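Local coordinates for protein Abbfa_003403 (Acinetobacter baumannii, PDB 4ZXH) that probably builds a peptide product by nonribosomal synthesis, as a four-domain synthetase with condensation, adenylation, peptidyl carrier and thioesterase domains, at residues H505-S508 with Y509-G513; A546-L549 with G550-A554; I639-P642 with S643-N646; L678-P681 with L682-G686. All coordinates share one frame; numbering follows the deposited sequence.

Contact 1: H505-S508 with Y509-G513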
ATOM      1  N   HIS A 505     -31.105 -10.843  43.459  1.00 67.28           N
ATOM      2  CA  HIS A 505     -32.528 -10.541  43.556  1.00 85.64           C
ATOM      3  C   HIS A 505     -32.812  -9.043  43.370  1.00 95.12           C
ATOM      4  O   HIS A 505     -31.968  -8.193  43.668  1.00 96.99           O
ATOM      5  CB  HIS A 505     -33.091 -11.025  44.901  1.00 97.50           C
ATOM      6  CG  HIS A 505     -34.550 -10.729  45.090  1.00107.28           C
ATOM      7  ND1 HIS A 505     -35.527 -11.228  44.252  1.00112.11           N
ATOM      8  CD2 HIS A 505     -35.197  -9.974  46.011  1.00107.72           C
ATOM      9  CE1 HIS A 505     -36.711 -10.799  44.654  1.00113.02           C
ATOM     10  NE2 HIS A 505     -36.538 -10.037  45.719  1.00110.76           N
ATOM     11  N   THR A 506     -34.027  -8.746  42.905  1.00 96.93           N
ATOM     12  CA  THR A 506     -34.443  -7.422  42.426  1.00 85.88           C
ATOM     13  C   THR A 506     -34.730  -6.380  43.510  1.00 71.96           C
ATOM     14  O   THR A 506     -35.371  -6.675  44.516  1.00 81.02           O
ATOM     15  CB  THR A 506     -35.717  -7.553  41.564  1.00 90.78           C
ATOM     16  OG1 THR A 506     -35.603  -8.700  40.715  1.00 97.75           O
ATOM     17  CG2 THR A 506     -35.924  -6.312  40.716  1.00 87.06           C
ATOM     18  N   VAL A 507     -34.269  -5.154  43.271  1.00 60.58           N
ATOM     19  CA  VAL A 507     -34.502  -4.016  44.161  1.00 50.10           C
ATOM     20  C   VAL A 507     -35.493  -3.027  43.564  1.00 48.97           C
ATOM     21  O   VAL A 507     -35.261  -2.519  42.477  1.00 53.47           O
ATOM     22  CB  VAL A 507     -33.202  -3.235  44.450  1.00 46.28           C
ATOM     23  CG1 VAL A 507     -33.493  -2.026  45.315  1.00 38.31           C
ATOM     24  CG2 VAL A 507     -32.168  -4.125  45.097  1.00 47.76           C
ATOM     25  N   SER A 508     -36.580  -2.731  44.271  1.00 43.96           N
ATOM     26  CA  SER A 508     -37.535  -1.737  43.786  1.00 50.70           C
ATOM     27  C   SER A 508     -37.024  -0.301  43.983  1.00 56.23           C
ATOM     28  O   SER A 508     -36.054  -0.076  44.706  1.00 56.40           O
ATOM     29  CB  SER A 508     -38.874  -1.900  44.496  1.00 52.71           C
ATOM     30  OG  SER A 508     -38.767  -1.508  45.850  1.00 57.59           O
ATOM     31  N   TYR A 509     -37.686   0.666  43.354  1.00 54.53           N
ATOM     32  CA  TYR A 509     -37.331   2.070  43.540  1.00 53.23           C
ATOM     33  C   TYR A 509     -37.494   2.554  44.993  1.00 54.28           C
ATOM     34  O   TYR A 509     -36.656   3.297  45.504  1.00 46.29           O
ATOM     35  CB  TYR A 509     -38.162   2.950  42.612  1.00 51.74           C
ATOM     36  CG  TYR A 509     -37.499   3.224  41.285  1.00 48.51           C
ATOM     37  CD1 TYR A 509     -36.616   4.284  41.145  1.00 40.52           C
ATOM     38  CD2 TYR A 509     -37.766   2.430  40.167  1.00 46.46           C
ATOM     39  CE1 TYR A 509     -36.003   4.547  39.946  1.00 39.66           C
ATOM     40  CE2 TYR A 509     -37.159   2.682  38.953  1.00 42.75           C
ATOM     41  CZ  TYR A 509     -36.272   3.746  38.846  1.00 59.76           C
ATOM     42  OH  TYR A 509     -35.643   4.023  37.644  1.00 52.43           O
ATOM     43  N   ARG A 510     -38.575   2.145  45.644  1.00 51.79           N
ATOM     44  CA  ARG A 510     -38.772   2.468  47.047  1.00 55.94           C
ATOM     45  C   ARG A 510     -37.594   1.926  47.855  1.00 56.44           C
ATOM     46  O   ARG A 510     -37.022   2.617  48.703  1.00 62.08           O
ATOM     47  CB  ARG A 510     -40.093   1.879  47.549  1.00 47.34           C
ATOM     48  CG  ARG A 510     -40.491   2.294  48.946  1.00 47.95           C
ATOM     49  CD  ARG A 510     -41.716   1.509  49.421  1.00 50.92           C
ATOM     50  NE  ARG A 510     -42.820   1.529  48.463  1.00 53.28           N
ATOM     51  CZ  ARG A 510     -43.676   2.540  48.328  1.00 59.99           C
ATOM     52  NH1 ARG A 510     -43.544   3.628  49.077  1.00 58.48           N
ATOM     53  NH2 ARG A 510     -44.659   2.475  47.438  1.00 62.59           N
ATOM     54  N   GLU A 511     -37.229   0.681  47.565  1.00 50.11           N
ATOM     55  CA  GLU A 511     -36.150   0.009  48.274  1.00 49.03           C
ATOM     56  C   GLU A 511     -34.817   0.700  48.020  1.00 49.49           C
ATOM     57  O   GLU A 511     -33.963   0.758  48.898  1.00 54.50           O
ATOM     58  CB  GLU A 511     -36.075  -1.466  47.857  1.00 42.13           C
ATOM     59  CG  GLU A 511     -37.099  -2.340  48.550  1.00 57.17           C
ATOM     60  CD  GLU A 511     -37.142  -3.769  48.027  1.00 68.53           C
ATOM     61  OE1 GLU A 511     -36.701  -4.014  46.875  1.00 67.09           O
ATOM     62  OE2 GLU A 511     -37.619  -4.650  48.782  1.00 72.50           O
ATOM     63  N   LEU A 512     -34.641   1.209  46.806  1.00 45.07           N
ATOM     64  CA  LEU A 512     -33.430   1.927  46.438  1.00 40.19           C
ATOM     65  C   LEU A 512     -33.282   3.184  47.280  1.00 45.69           C
ATOM     66  O   LEU A 512     -32.195   3.481  47.777  1.00 42.62           O
ATOM     67  CB  LEU A 512     -33.455   2.295  44.954  1.00 43.17           C
ATOM     68  CG  LEU A 512     -32.424   3.316  44.454  1.00 44.37           C
ATOM     69  CD1 LEU A 512     -31.009   2.804  44.608  1.00 31.85           C
ATOM     70  CD2 LEU A 512     -32.699   3.695  43.003  1.00 40.07           C
ATOM     71  N   GLY A 513     -34.386   3.915  47.433  1.00 44.26           N
ATOM     72  CA  GLY A 513     -34.405   5.132  48.220  1.00 45.31           C
ATOM     73  C   GLY A 513     -34.018   4.842  49.657  1.00 49.97           C
ATOM     74  O   GLY A 513     -33.280   5.601  50.284  1.00 46.93           O
TER
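S508 and Y509 join strand 507-508 to helix 509-525, and the first helical backbone bond across the junction runs from L512 N to S508 O at 2.8 Å. S508 is the N-cap residue, and with E511 it forms a capping box. S508 OG accepts from E511 N at 3.2 Å, while S508 N returns a nearly straight bond to E511 OE1 at 2.9 Å (N-H...acceptor angle 169°). OE1 is met on its anti side, somewhat out of the carboxylate plane. E511 holds CG beside its own backbone N (chi1 -80°) and runs extended from there, which carries the carboxylate back along the strand; a weak bond from S508 OG to the same OE1, 3.4 Å away, ties the two side chains directly. Beside the box, one methyl of V507 reaches over the helix start: CG1 lies 3.7 Å from E511 CB and 4.3 Å from L512 CB. R510 is turned outward to a salt bridge with D496. Strand 507-508 is an outermost strand of the nine-stranded mixed sheet and pairs with strand 498-501; Y509 packs on helix 483-494 and hydrogen-bonds through OH to G686 O, and L512 rests on L500 and L682.

Contact 2: A546-L549 with G550-A554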
ATOM      1  N   ALA A 546     -26.453   2.049  44.465  1.00 34.62           N
ATOM      2  CA  ALA A 546     -26.872   2.644  45.737  1.00 34.87           C
ATOM      3  C   ALA A 546     -25.683   3.247  46.513  1.00 39.23           C
ATOM      4  O   ALA A 546     -25.815   4.289  47.155  1.00 38.46           O
ATOM      5  CB  ALA A 546     -27.590   1.612  46.580  1.00 32.85           C
ATOM      6  N   ALA A 547     -24.519   2.611  46.437  1.00 39.08           N
ATOM      7  CA  ALA A 547     -23.338   3.130  47.121  1.00 36.92           C
ATOM      8  C   ALA A 547     -22.928   4.485  46.550  1.00 38.53           C
ATOM      9  O   ALA A 547     -22.627   5.413  47.302  1.00 37.77           O
ATOM     10  CB  ALA A 547     -22.182   2.138  47.026  1.00 24.39           C
ATOM     11  N   ILE A 548     -22.911   4.594  45.222  1.00 35.85           N
ATOM     12  CA  ILE A 548     -22.583   5.858  44.573  1.00 31.47           C
ATOM     13  C   ILE A 548     -23.479   6.967  45.115  1.00 32.82           C
ATOM     14  O   ILE A 548     -23.001   8.002  45.582  1.00 36.41           O
ATOM     15  CB  ILE A 548     -22.770   5.809  43.042  1.00 32.48           C
ATOM     16  CG1 ILE A 548     -22.044   4.611  42.408  1.00 32.56           C
ATOM     17  CG2 ILE A 548     -22.365   7.133  42.424  1.00 30.81           C
ATOM     18  CD1 ILE A 548     -20.627   4.834  42.022  1.00 27.41           C
ATOM     19  N   LEU A 549     -24.786   6.743  45.057  1.00 28.71           N
ATOM     20  CA  LEU A 549     -25.721   7.806  45.399  1.00 29.03           C
ATOM     21  C   LEU A 549     -25.717   8.087  46.887  1.00 31.61           C
ATOM     22  O   LEU A 549     -25.944   9.219  47.299  1.00 34.59           O
ATOM     23  CB  LEU A 549     -27.126   7.456  44.919  1.00 29.86           C
ATOM     24  CG  LEU A 549     -27.292   7.428  43.392  1.00 36.76           C
ATOM     25  CD1 LEU A 549     -28.625   6.852  42.974  1.00 35.93           C
ATOM     26  CD2 LEU A 549     -27.139   8.832  42.843  1.00 30.57           C
ATOM     27  N   GLY A 550     -25.445   7.062  47.691  1.00 31.91           N
ATOM     28  CA  GLY A 550     -25.396   7.219  49.139  1.00 27.12           C
ATOM     29  C   GLY A 550     -24.236   8.117  49.506  1.00 30.95           C
ATOM     30  O   GLY A 550     -24.392   9.068  50.278  1.00 39.56           O
ATOM     31  N   ILE A 551     -23.072   7.825  48.926  1.00 27.23           N
ATOM     32  CA  ILE A 551     -21.875   8.628  49.139  1.00 28.51           C
ATOM     33  C   ILE A 551     -22.111  10.075  48.716  1.00 34.35           C
ATOM     34  O   ILE A 551     -21.722  11.013  49.409  1.00 45.46           O
ATOM     35  CB  ILE A 551     -20.690   8.058  48.367  1.00 22.49           C
ATOM     36  CG1 ILE A 551     -20.265   6.721  48.963  1.00 22.68           C
ATOM     37  CG2 ILE A 551     -19.520   9.020  48.412  1.00 32.27           C
ATOM     38  CD1 ILE A 551     -19.433   5.900  48.004  1.00 22.24           C
ATOM     39  N   TRP A 552     -22.764  10.256  47.578  1.00 29.60           N
ATOM     40  CA  TRP A 552     -23.090  11.590  47.120  1.00 28.26           C
ATOM     41  C   TRP A 552     -24.035  12.299  48.076  1.00 33.38           C
ATOM     42  O   TRP A 552     -23.895  13.491  48.318  1.00 31.54           O
ATOM     43  CB  TRP A 552     -23.708  11.542  45.729  1.00 26.23           C
ATOM     44  CG  TRP A 552     -22.698  11.320  44.659  1.00 29.13           C
ATOM     45  CD1 TRP A 552     -21.335  11.340  44.792  1.00 28.33           C
ATOM     46  CD2 TRP A 552     -22.962  11.036  43.285  1.00 30.24           C
ATOM     47  NE1 TRP A 552     -20.743  11.082  43.582  1.00 26.21           N
ATOM     48  CE2 TRP A 552     -21.719  10.895  42.646  1.00 22.21           C
ATOM     49  CE3 TRP A 552     -24.129  10.883  42.540  1.00 30.80           C
ATOM     50  CZ2 TRP A 552     -21.618  10.615  41.300  1.00 22.11           C
ATOM     51  CZ3 TRP A 552     -24.020  10.595  41.208  1.00 27.97           C
ATOM     52  CH2 TRP A 552     -22.777  10.458  40.603  1.00 26.27           C
ATOM     53  N   ALA A 553     -24.994  11.564  48.624  1.00 33.40           N
ATOM     54  CA  ALA A 553     -26.016  12.183  49.453  1.00 33.73           C
ATOM     55  C   ALA A 553     -25.436  12.644  50.790  1.00 34.36           C
ATOM     56  O   ALA A 553     -26.001  13.517  51.454  1.00 35.37           O
ATOM     57  CB  ALA A 553     -27.163  11.234  49.671  1.00 33.07           C
ATOM     58  N   ALA A 554     -24.299  12.067  51.166  1.00 34.18           N
ATOM     59  CA  ALA A 554     -23.595  12.478  52.375  1.00 34.93           C
ATOM     60  C   ALA A 554     -22.641  13.611  52.041  1.00 36.19           C
ATOM     61  O   ALA A 554     -21.846  14.041  52.879  1.00 40.24           O
ATOM     62  CB  ALA A 554     -22.844  11.305  52.993  1.00 35.58           C
TER
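I548 and W552, one turn apart on helix 543-553, share both a backbone bond and a ring contact. W552 N donates to I548 O at 3.0 Å, the third of four successive helical bonds. G550 N to A546 O (2.8 Å) and I551 N to A547 O (2.9 Å) precede it, and A553 N to L549 O (2.9 Å) follows. The bond at A547 O is almost straight (N-H...acceptor angle 170°), that at L549 O distinctly bent (140°). Every carbonyl of A546-L549 is thus taken by an amide one turn on. A554 N still donates to G550 O, but A554 is the first residue to leave helical backbone angles. The helix is the crossover of a beta-alpha-beta unit between strands 533-537 and 557-560, and I548 and I551 face strand 533-537 through L536 and V534. The polar atom of W552 is satisfied too, its NE1 donating to A622 O. The indole takes I548 CG2 over one face, 3.7 Å from the centroid of the six-membered ring and close to its normal, a CH-pi contact; with CG2 anti to the backbone N of I548, the two side chains run the same way and this methyl rests over the face. L549 CD2 meets CE3 of the indole obliquely at 3.7 Å. Beyond the helix, W552 packs edge-to-face with H641 and meets the ring of F618.

Contact 3: I639-P642 with S643-N646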
ATOM      1  N   ILE A 639     -14.053  15.288  39.217  1.00 28.68           N
ATOM      2  CA  ILE A 639     -15.188  15.695  38.411  1.00 24.46           C
ATOM      3  C   ILE A 639     -16.258  16.250  39.328  1.00 33.62           C
ATOM      4  O   ILE A 639     -16.558  15.654  40.380  1.00 36.96           O
ATOM      5  CB  ILE A 639     -15.732  14.506  37.579  1.00 21.79           C
ATOM      6  CG1 ILE A 639     -14.657  14.022  36.622  1.00 21.36           C
ATOM      7  CG2 ILE A 639     -16.969  14.910  36.791  1.00 24.79           C
ATOM      8  CD1 ILE A 639     -14.262  15.078  35.583  1.00 22.06           C
ATOM      9  N   GLY A 640     -16.802  17.405  38.939  1.00 36.47           N
ATOM     10  CA  GLY A 640     -17.836  18.095  39.693  1.00 24.12           C
ATOM     11  C   GLY A 640     -19.216  17.669  39.241  1.00 31.95           C
ATOM     12  O   GLY A 640     -19.382  17.063  38.179  1.00 34.82           O
ATOM     13  N   HIS A 641     -20.224  17.962  40.044  1.00 33.14           N
ATOM     14  CA  HIS A 641     -21.557  17.497  39.700  1.00 34.05           C
ATOM     15  C   HIS A 641     -22.195  18.270  38.547  1.00 38.39           C
ATOM     16  O   HIS A 641     -22.973  17.686  37.791  1.00 41.75           O
ATOM     17  CB  HIS A 641     -22.464  17.525  40.927  1.00 33.63           C
ATOM     18  CG  HIS A 641     -22.422  16.256  41.725  1.00 38.85           C
ATOM     19  ND1 HIS A 641     -21.975  16.207  43.029  1.00 43.70           N
ATOM     20  CD2 HIS A 641     -22.757  14.985  41.393  1.00 36.29           C
ATOM     21  CE1 HIS A 641     -22.046  14.963  43.468  1.00 47.11           C
ATOM     22  NE2 HIS A 641     -22.508  14.201  42.491  1.00 42.40           N
ATOM     23  N   PRO A 642     -21.892  19.577  38.408  1.00 46.12           N
ATOM     24  CA  PRO A 642     -22.409  20.211  37.180  1.00 49.42           C
ATOM     25  C   PRO A 642     -21.997  19.512  35.860  1.00 41.81           C
ATOM     26  O   PRO A 642     -22.871  19.335  35.015  1.00 42.76           O
ATOM     27  CB  PRO A 642     -21.839  21.628  37.267  1.00 29.67           C
ATOM     28  CG  PRO A 642     -21.785  21.897  38.746  1.00 29.53           C
ATOM     29  CD  PRO A 642     -21.469  20.584  39.408  1.00 27.89           C
ATOM     30  N   SER A 643     -20.736  19.106  35.693  1.00 34.84           N
ATOM     31  CA  SER A 643     -20.314  18.351  34.491  1.00 36.25           C
ATOM     32  C   SER A 643     -21.178  17.121  34.271  1.00 38.07           C
ATOM     33  O   SER A 643     -21.672  16.895  33.180  1.00 46.34           O
ATOM     34  CB  SER A 643     -18.852  17.876  34.579  1.00 42.11           C
ATOM     35  OG  SER A 643     -18.015  18.802  35.253  1.00 64.41           O
ATOM     36  N   ILE A 644     -21.328  16.319  35.323  1.00 34.91           N
ATOM     37  CA  ILE A 644     -22.038  15.053  35.249  1.00 33.29           C
ATOM     38  C   ILE A 644     -23.453  15.244  34.734  1.00 33.05           C
ATOM     39  O   ILE A 644     -23.870  14.562  33.807  1.00 33.03           O
ATOM     40  CB  ILE A 644     -22.091  14.349  36.627  1.00 36.01           C
ATOM     41  CG1 ILE A 644     -20.692  13.950  37.060  1.00 34.19           C
ATOM     42  CG2 ILE A 644     -22.995  13.098  36.595  1.00 24.51           C
ATOM     43  CD1 ILE A 644     -20.680  13.182  38.320  1.00 32.66           C
ATOM     44  N   ILE A 645     -24.187  16.178  35.326  1.00 32.67           N
ATOM     45  CA  ILE A 645     -25.585  16.336  34.985  1.00 29.11           C
ATOM     46  C   ILE A 645     -25.698  16.911  33.552  1.00 38.47           C
ATOM     47  O   ILE A 645     -26.576  16.515  32.785  1.00 45.48           O
ATOM     48  CB  ILE A 645     -26.331  17.209  36.054  1.00 30.05           C
ATOM     49  CG1 ILE A 645     -27.822  17.311  35.727  1.00 36.16           C
ATOM     50  CG2 ILE A 645     -25.679  18.587  36.261  1.00 30.36           C
ATOM     51  CD1 ILE A 645     -28.542  15.989  35.903  1.00 39.60           C
ATOM     52  N   ASN A 646     -24.786  17.805  33.180  1.00 33.06           N
ATOM     53  CA  ASN A 646     -24.690  18.252  31.798  1.00 36.50           C
ATOM     54  C   ASN A 646     -24.524  17.083  30.835  1.00 41.45           C
ATOM     55  O   ASN A 646     -25.187  17.013  29.804  1.00 44.72           O
ATOM     56  CB  ASN A 646     -23.518  19.210  31.616  1.00 38.60           C
ATOM     57  CG  ASN A 646     -23.383  19.690  30.186  1.00 44.55           C
ATOM     58  OD1 ASN A 646     -24.168  20.507  29.707  1.00 41.04           O
ATOM     59  ND2 ASN A 646     -22.405  19.144  29.481  1.00 46.24           N
TER
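I639 (chi1 -62°) and I644 (chi1 -66°) share nearly the same first torsion, CG2 anti to the backbone N and CG1 beside it, and it is CG2 of I639 that meets CG1 of I644. The two branches touch at 3.9 Å, and S643 CB lies close to the same I639 methyl. From the other flank the H641 ring runs alongside I644, with CD2 4.1 Å from the CD1 methyl. G640, the last residue of strand 635-640, is the N-cap of helix 641-655. Two regular helical bonds then open the helix: I645 N to H641 O at 3.1 Å and N646 N to P642 O at 3.1 Å. P642 sits in the first turn, where its lack of an N-H costs no helical bond. Strand 635-640 belongs to a three-stranded antiparallel sheet, and I639 and I644 both pack on Y623 of its neighbour, strand 621-627. The polar ends look outward from the turn: H641 ND1 bonds to G619 O, and the N646 amide to N791 through OD1 and to A790 O through ND2. Chemically, the junction is held by the aliphatic touch of I639 with I644 and by backbone bonds, while the buried amide of N646 and ND1 of H641 find their partners outside it.

Contact 4: L678-P681 with L682-G686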
ATOM      1  N   LEU A 678     -24.899   3.205  35.063  1.00 40.48           N
ATOM      2  CA  LEU A 678     -25.446   2.986  36.394  1.00 39.63           C
ATOM      3  C   LEU A 678     -26.512   4.019  36.804  1.00 41.56           C
ATOM      4  O   LEU A 678     -27.259   3.792  37.745  1.00 52.52           O
ATOM      5  CB  LEU A 678     -24.304   2.972  37.417  1.00 30.76           C
ATOM      6  CG  LEU A 678     -23.245   1.878  37.198  1.00 34.10           C
ATOM      7  CD1 LEU A 678     -22.024   2.081  38.115  1.00 23.63           C
ATOM      8  CD2 LEU A 678     -23.824   0.455  37.361  1.00 28.03           C
ATOM      9  N   LEU A 679     -26.604   5.138  36.095  1.00 34.79           N
ATOM     10  CA  LEU A 679     -27.478   6.217  36.543  1.00 38.56           C
ATOM     11  C   LEU A 679     -28.623   6.548  35.607  1.00 42.93           C
ATOM     12  O   LEU A 679     -29.762   6.688  36.043  1.00 53.59           O
ATOM     13  CB  LEU A 679     -26.670   7.491  36.774  1.00 40.85           C
ATOM     14  CG  LEU A 679     -25.664   7.452  37.920  1.00 39.84           C
ATOM     15  CD1 LEU A 679     -25.027   8.827  38.091  1.00 36.91           C
ATOM     16  CD2 LEU A 679     -26.336   6.978  39.199  1.00 37.15           C
ATOM     17  N   ILE A 680     -28.339   6.687  34.321  1.00 42.36           N
ATOM     18  CA  ILE A 680     -29.317   7.340  33.459  1.00 46.97           C
ATOM     19  C   ILE A 680     -30.692   6.650  33.363  1.00 48.23           C
ATOM     20  O   ILE A 680     -31.678   7.339  33.105  1.00 53.23           O
ATOM     21  CB  ILE A 680     -28.760   7.568  32.025  1.00 38.52           C
ATOM     22  CG1 ILE A 680     -29.496   8.750  31.375  1.00 41.00           C
ATOM     23  CG2 ILE A 680     -28.848   6.309  31.173  1.00 36.44           C
ATOM     24  CD1 ILE A 680     -28.995   9.127  29.998  1.00 42.73           C
ATOM     25  N   PRO A 681     -30.792   5.317  33.593  1.00 46.63           N
ATOM     26  CA  PRO A 681     -32.197   4.893  33.570  1.00 42.61           C
ATOM     27  C   PRO A 681     -32.896   5.291  34.861  1.00 46.69           C
ATOM     28  O   PRO A 681     -34.110   5.496  34.852  1.00 49.37           O
ATOM     29  CB  PRO A 681     -32.119   3.363  33.433  1.00 40.56           C
ATOM     30  CG  PRO A 681     -30.702   3.068  33.046  1.00 43.61           C
ATOM     31  CD  PRO A 681     -29.886   4.157  33.672  1.00 42.64           C
ATOM     32  N   LEU A 682     -32.140   5.402  35.953  1.00 46.53           N
ATOM     33  CA  LEU A 682     -32.731   5.783  37.232  1.00 46.78           C
ATOM     34  C   LEU A 682     -33.295   7.205  37.187  1.00 48.59           C
ATOM     35  O   LEU A 682     -34.270   7.508  37.860  1.00 49.49           O
ATOM     36  CB  LEU A 682     -31.714   5.669  38.349  1.00 32.89           C
ATOM     37  CG  LEU A 682     -31.152   4.285  38.613  1.00 32.31           C
ATOM     38  CD1 LEU A 682     -30.113   4.386  39.715  1.00 33.30           C
ATOM     39  CD2 LEU A 682     -32.257   3.319  38.997  1.00 42.05           C
ATOM     40  N   MET A 683     -32.683   8.075  36.388  1.00 49.99           N
ATOM     41  CA  MET A 683     -33.227   9.415  36.172  1.00 49.40           C
ATOM     42  C   MET A 683     -34.616   9.405  35.502  1.00 50.49           C
ATOM     43  O   MET A 683     -35.348  10.405  35.560  1.00 54.42           O
ATOM     44  CB  MET A 683     -32.258  10.255  35.326  1.00 47.55           C
ATOM     45  CG  MET A 683     -30.965  10.677  36.022  1.00 45.14           C
ATOM     46  SD  MET A 683     -29.652  11.187  34.867  1.00 38.52           S
ATOM     47  CE  MET A 683     -30.498  12.366  33.822  1.00 33.88           C
ATOM     48  N   TYR A 684     -34.994   8.297  34.869  1.00 46.22           N
ATOM     49  CA  TYR A 684     -36.226   8.320  34.081  1.00 52.55           C
ATOM     50  C   TYR A 684     -37.231   7.204  34.395  1.00 57.64           C
ATOM     51  O   TYR A 684     -38.319   7.167  33.807  1.00 62.81           O
ATOM     52  CB  TYR A 684     -35.864   8.321  32.588  1.00 52.98           C
ATOM     53  CG  TYR A 684     -35.134   9.588  32.205  1.00 47.99           C
ATOM     54  CD1 TYR A 684     -35.829  10.786  32.052  1.00 46.07           C
ATOM     55  CD2 TYR A 684     -33.748   9.608  32.049  1.00 46.71           C
ATOM     56  CE1 TYR A 684     -35.186  11.966  31.732  1.00 42.54           C
ATOM     57  CE2 TYR A 684     -33.085  10.796  31.721  1.00 48.42           C
ATOM     58  CZ  TYR A 684     -33.824  11.969  31.568  1.00 51.15           C
ATOM     59  OH  TYR A 684     -33.210  13.154  31.253  1.00 55.40           O
ATOM     60  N   GLY A 685     -36.884   6.319  35.330  1.00 47.55           N
ATOM     61  CA  GLY A 685     -37.823   5.320  35.813  1.00 44.64           C
ATOM     62  C   GLY A 685     -37.607   3.921  35.262  1.00 49.93           C
ATOM     63  O   GLY A 685     -38.370   2.991  35.566  1.00 54.13           O
ATOM     64  N   GLY A 686     -36.563   3.772  34.451  1.00 43.22           N
ATOM     65  CA  GLY A 686     -36.209   2.489  33.867  1.00 47.25           C
ATOM     66  C   GLY A 686     -35.441   1.563  34.799  1.00 46.14           C
ATOM     67  O   GLY A 686     -35.358   1.812  35.998  1.00 46.92           O
TER
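Y684 turns the edge of its phenol ring to the carbonyl of I680: I680 O lies near the ring plane, 3.2 Å from Y684 CD2. I680 CG1 lies 4.1 Å from Y684 CE2, the two side chains running at a slant to each other. The second flat group is the P681 carbonyl, which is gripped from opposite faces: Y684 N comes from above one face of its plane at 2.9 Å and G686 N from above the other at 3.0 Å, neither along a lone pair. G685 N adds a weak bond to this oxygen, so three consecutive amides converge on one acceptor. Here they wrap round the P681 oxygen where the chain, past helix 674-679, follows the loop ahead of strand 687-690 of the large mixed sheet. G685 has a positive phi of 103°, at which a CB would be jammed against the preceding carbonyl oxygen, and glycine is the fitting residue. Two residues before P681, L679 O takes M683 N at 3.3 Å and, weakly, L682 N, while the tertiary amide nitrogen of P681 offers no hydrogen. L682 keeps CG beside its own N (chi1 -62°), which helps to lay CD1 3.5 Å from L678 O; L682 CB lies against L679 O. M683 SD passes 4.1 Å from I680 CA. M683 and Y684 reach L649 of helix 641-655 and M486 of helix 483-494, and P681 leans on L663 of strand 662-665.

Running from the N terminus, the four contacts follow in series, and none nests in or crosses another. Contact 1 closes the turn from edge strand 507-508 into helix 509-525. Contact 2 lies within the crossover helix 543-553, contact 3 turns strand 635-640 into helix 641-655, and contact 4 follows helix 674-679 into the loop ahead of strand 687-690. All fall in the adenylation region. Contact 2 touches each of the others: A546 meets L512 of contact 1, the W552 indole reaches I644 of contact 3, and L549 and W552 pack on L679 of contact 4. Contacts 1 and 4 also meet directly, whereas contacts 1 and 3 stay about 14 Å apart at their nearest atoms.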